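Local coordinates for DNA repair protein PprA (Deinococcus deserti, PDB 6MC8) that binds DNA and takes part in repairing radiation-induced DNA damage and in genome segregation, probably by forming filaments, at residues E41-T45 with A46-S50; S58-D62 with T63-A67. The protein carries 2 engineered substitutions. All coordinates share one frame; numbering follows the deposited sequence.

Contact 1. Residues E41-T45 with A46-S50; sequences ELVAT and AGLQS
V43 O is the atom on which this helix end closes: L48 N donates to it at 3.1 Å and A46 N at 3.2 Å, reaching it from opposite faces of the carbonyl plane. The L48 bond is the straighter, with an N-H...O angle of 155°. Alongside it G47 N bonds to A44 O at 3.1 Å. Together the bonds from G47 and L48 make a Schellman motif, with G47 as the C-prime residue at a positive phi of 89°, where the chain leaves helix 35-43. That reversal brings L48 back beside the last turn: its CB lies 3.3 Å from V43 O, and its side chain crosses that of V43 obliquely, L48 CB resting 4.1 Å from V43 CG2. The same methyl meets S50 CB. One residue before A46, T45 folds its hydroxyl back (chi1 64°), so that OG1 donates to L42 O nearly along the C=O axis; T45 N bonds to the same oxygen.

Helix 62-80 supplies the second shell. W80 NE1 holds T45 OG1, R79 NH1 bonds to A46 O, E72 takes S50 OG, and L75 packs on L48. The carbonyls of L42, V43 and A44 thus find their donors within the turn itself, and the positive guanidinium at A46 O probably interacts favourably with the partly negative C-terminal end of the helix.

Contact 2. Residues S58-D62 with T63-A67; sequences SGADD and TTLEA
D61 and D62 accept the first backbone bonds of helix 62-80, L65 N to D61 O at 3.1 Å and E66 N to D62 O at 2.8 Å, both in the usual i to i+4 spacing. D61 is the N-cap. Its CG sits between its own backbone N and carbonyl carbon (chi1 55°), a turn that carries OD1 over the start of the helix. There OD1 takes two donors from one residue: T64 N, 3.3 Å away, comes from above the carboxylate plane, while the T64 hydroxyl arrives nearly along the C-O axis. A negative group at this end probably suits the helix dipole. A60 and L65 occupy the two positions of a hydrophobic staple, though a loose one, with A60 CB 4.5 Å from L65 CG. Beyond it, L65 packs on V52, L55 and A56 of helix 52-57, and E66 OE2 accepts from L93 N of strand 89-95. Although the sequence here resembles an aspartic protease signature, the residues form the start of a surface helix, and any such activity remains uncertain. Beside the cap, A60 CB also rests 3.8 Å from T64 CG2, the methyl that lies anti to the T64 backbone N.

How the contacts relate
Both contacts are local, and they treat opposite ends of helices: contact 1 closes helix 35-43, contact 2 opens helix 62-80. Their centres lie 19 Å apart and they do not touch, yet helix 62-80 joins them, starting in contact 2 and passing E72, L75, R79 and W80 beside contact 1. Contact 1 is buried, its centre about 9 Å from that of the chain, and relies on backbone donors, a glycine turn and apolar packing. Contact 2 lies at the surface, its centre about 24 Å from the same point, where a carboxylate does the capping, braced by a threonine hydroxyl, and mainly L65 faces inward. Carbonyls need donors in the first, N-H groups an acceptor in the second.

Contact 1. Residues E41-T45 with A46-S50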
loop_
_atom_site.group_PDB
_atom_site.type_symbol
_atom_site.label_atom_id
_atom_site.label_comp_id
_atom_site.label_asym_id
_atom_site.label_seq_id
_atom_site.Cartn_x
_atom_site.Cartn_y
_atom_site.Cartn_z
ATOM N N GLU A 41 27.372 1.794 25.342
ATOM C CA GLU A 41 27.879 0.435 25.462
ATOM C C GLU A 41 26.875 -0.577 24.928
ATOM O O GLU A 41 27.260 -1.653 24.460
ATOM C CB GLU A 41 28.220 0.167 26.922
ATOM C CG GLU A 41 29.409 0.984 27.395
ATOM C CD GLU A 41 29.478 1.107 28.901
ATOM O OE1 GLU A 41 28.532 0.656 29.574
ATOM O OE2 GLU A 41 30.459 1.683 29.409
ATOM N N LEU A 42 25.586 -0.239 24.974
ATOM C CA LEU A 42 24.561 -1.120 24.429
ATOM C C LEU A 42 24.596 -1.141 22.906
ATOM O O LEU A 42 24.595 -2.212 22.291
ATOM C CB LEU A 42 23.186 -0.690 24.927
ATOM C CG LEU A 42 22.017 -1.517 24.406
ATOM C CD1 LEU A 42 22.157 -2.946 24.857
ATOM C CD2 LEU A 42 20.706 -0.933 24.871
ATOM N N VAL A 43 24.629 0.035 22.277
ATOM C CA VAL A 43 24.588 0.096 20.821
ATOM C C VAL A 43 25.938 -0.173 20.179
ATOM O O VAL A 43 26.007 -0.326 18.958
ATOM C CB VAL A 43 24.028 1.449 20.338
ATOM C CG1 VAL A 43 22.602 1.620 20.809
ATOM C CG2 VAL A 43 24.896 2.599 20.809
ATOM N N ALA A 44 27.012 -0.258 20.969
ATOM C CA ALA A 44 28.293 -0.692 20.428
ATOM C C ALA A 44 28.324 -2.189 20.162
ATOM O O ALA A 44 29.195 -2.656 19.424
ATOM C CB ALA A 44 29.431 -0.309 21.369
ATOM N N THR A 45 27.391 -2.947 20.741
ATOM C CA THR A 45 27.225 -4.345 20.370
ATOM C C THR A 45 26.639 -4.496 18.976
ATOM O O THR A 45 26.748 -5.573 18.387
ATOM C CB THR A 45 26.338 -5.066 21.383
ATOM O OG1 THR A 45 25.023 -4.500 21.362
ATOM C CG2 THR A 45 26.914 -4.930 22.777
ATOM N N ALA A 46 26.019 -3.450 18.443
ATOM C CA ALA A 46 25.595 -3.412 17.056
ATOM C C ALA A 46 26.573 -2.666 16.162
ATOM O O ALA A 46 26.258 -2.416 15.001
ATOM C CB ALA A 46 24.208 -2.784 16.945
ATOM N N GLY A 47 27.747 -2.311 16.667
ATOM C CA GLY A 47 28.759 -1.679 15.853
ATOM C C GLY A 47 28.687 -0.175 15.782
ATOM O O GLY A 47 29.387 0.421 14.959
ATOM N N LEU A 48 27.875 0.457 16.619
ATOM C CA LEU A 48 27.705 1.899 16.566
ATOM C C LEU A 48 28.682 2.599 17.497
ATOM O O LEU A 48 28.978 2.114 18.590
ATOM C CB LEU A 48 26.280 2.290 16.954
ATOM C CG LEU A 48 25.118 2.174 15.973
ATOM C CD1 LEU A 48 24.640 0.751 15.787
ATOM C CD2 LEU A 48 23.998 3.041 16.455
ATOM N N GLN A 49 29.143 3.751 17.059
ATOM C CA GLN A 49 29.892 4.666 17.936
ATOM C C GLN A 49 28.879 5.763 18.254
ATOM O O GLN A 49 28.570 6.528 17.403
ATOM C CB GLN A 49 31.162 5.154 17.259
ATOM C CG GLN A 49 32.342 4.230 17.448
ATOM C CD GLN A 49 33.458 4.633 16.542
ATOM O OE1 GLN A 49 33.224 5.017 15.424
ATOM N NE2 GLN A 49 34.679 4.567 17.018
ATOM N N SER A 50 28.403 5.817 19.484
ATOM C CA SER A 50 27.300 6.692 19.855
ATOM C C SER A 50 27.753 8.141 19.944
ATOM O O SER A 50 28.851 8.442 20.415
ATOM C CB SER A 50 26.700 6.249 21.187
ATOM O OG SER A 50 25.615 7.070 21.564
#

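Contact 2. Residues S58-D62 with T63-A67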
loop_
_atom_site.group_PDB
_atom_site.type_symbol
_atom_site.label_atom_id
_atom_site.label_comp_id
_atom_site.label_asym_id
_atom_site.label_seq_id
_atom_site.Cartn_x
_atom_site.Cartn_y
_atom_site.Cartn_z
ATOM N N SER A 58 28.021 19.280 24.040
ATOM C CA SER A 58 28.123 20.389 23.105
ATOM C C SER A 58 26.918 21.318 23.154
ATOM O O SER A 58 26.810 22.221 22.321
ATOM C CB SER A 58 28.325 19.858 21.687
ATOM O OG SER A 58 29.556 19.168 21.583
ATOM N N GLY A 59 26.009 21.113 24.100
ATOM C CA GLY A 59 24.941 22.055 24.343
ATOM C C GLY A 59 23.604 21.719 23.729
ATOM O O GLY A 59 22.744 22.603 23.650
ATOM N N ALA A 60 23.397 20.485 23.288
ATOM C CA ALA A 60 22.116 20.122 22.709
ATOM C C ALA A 60 21.076 19.921 23.801
ATOM O O ALA A 60 21.381 19.473 24.908
ATOM C CB ALA A 60 22.248 18.859 21.866
ATOM N N ASP A 61 19.833 20.269 23.482
ATOM C CA ASP A 61 18.732 20.097 24.411
ATOM C C ASP A 61 18.251 18.650 24.402
ATOM O O ASP A 61 18.790 17.794 23.702
ATOM C CB ASP A 61 17.590 21.059 24.087
ATOM C CG ASP A 61 17.099 20.936 22.662
ATOM O OD1 ASP A 61 17.770 20.280 21.844
ATOM O OD2 ASP A 61 16.019 21.476 22.363
ATOM N N ASP A 62 17.203 18.381 25.184
ATOM C CA ASP A 62 16.718 17.015 25.340
ATOM C C ASP A 62 16.057 16.507 24.064
ATOM O O ASP A 62 16.076 15.306 23.787
ATOM C CB ASP A 62 15.745 16.932 26.516
ATOM C CG ASP A 62 16.405 17.240 27.845
ATOM O OD1 ASP A 62 17.631 17.065 27.966
ATOM O OD2 ASP A 62 15.688 17.643 28.781
ATOM N N THR A 63 15.484 17.411 23.266
ATOM C CA THR A 63 14.814 17.003 22.033
ATOM C C THR A 63 15.823 16.550 20.982
ATOM O O THR A 63 15.585 15.571 20.265
ATOM C CB THR A 63 13.948 18.158 21.520
ATOM O OG1 THR A 63 12.995 18.513 22.527
ATOM C CG2 THR A 63 13.195 17.777 20.261
ATOM N N THR A 64 16.967 17.230 20.900
ATOM C CA THR A 64 18.036 16.805 20.003
ATOM C C THR A 64 18.680 15.510 20.492
ATOM O O THR A 64 19.005 14.625 19.692
ATOM C CB THR A 64 19.069 17.930 19.874
ATOM O OG1 THR A 64 18.436 19.087 19.319
ATOM C CG2 THR A 64 20.226 17.538 18.984
ATOM N N LEU A 65 18.843 15.375 21.812
ATOM C CA LEU A 65 19.441 14.172 22.383
ATOM C C LEU A 65 18.545 12.955 22.199
ATOM O O LEU A 65 19.025 11.877 21.839
ATOM C CB LEU A 65 19.735 14.385 23.865
ATOM C CG LEU A 65 20.882 15.318 24.235
ATOM C CD1 LEU A 65 20.881 15.565 25.721
ATOM C CD2 LEU A 65 22.192 14.715 23.805
ATOM N N GLU A 66 17.240 13.111 22.432
ATOM C CA GLU A 66 16.321 11.987 22.300
ATOM C C GLU A 66 16.117 11.602 20.843
ATOM O O GLU A 66 15.784 10.451 20.543
ATOM C CB GLU A 66 14.989 12.325 22.967
ATOM C CG GLU A 66 15.050 12.306 24.483
ATOM C CD GLU A 66 13.794 12.834 25.134
ATOM O OE1 GLU A 66 12.937 13.382 24.417
ATOM O OE2 GLU A 66 13.668 12.703 26.364
ATOM N N ALA A 67 16.310 12.546 19.923
ATOM C CA ALA A 67 16.265 12.210 18.506
ATOM C C ALA A 67 17.474 11.377 18.104
ATOM O O ALA A 67 17.365 10.483 17.260
ATOM C CB ALA A 67 16.179 13.480 17.664
#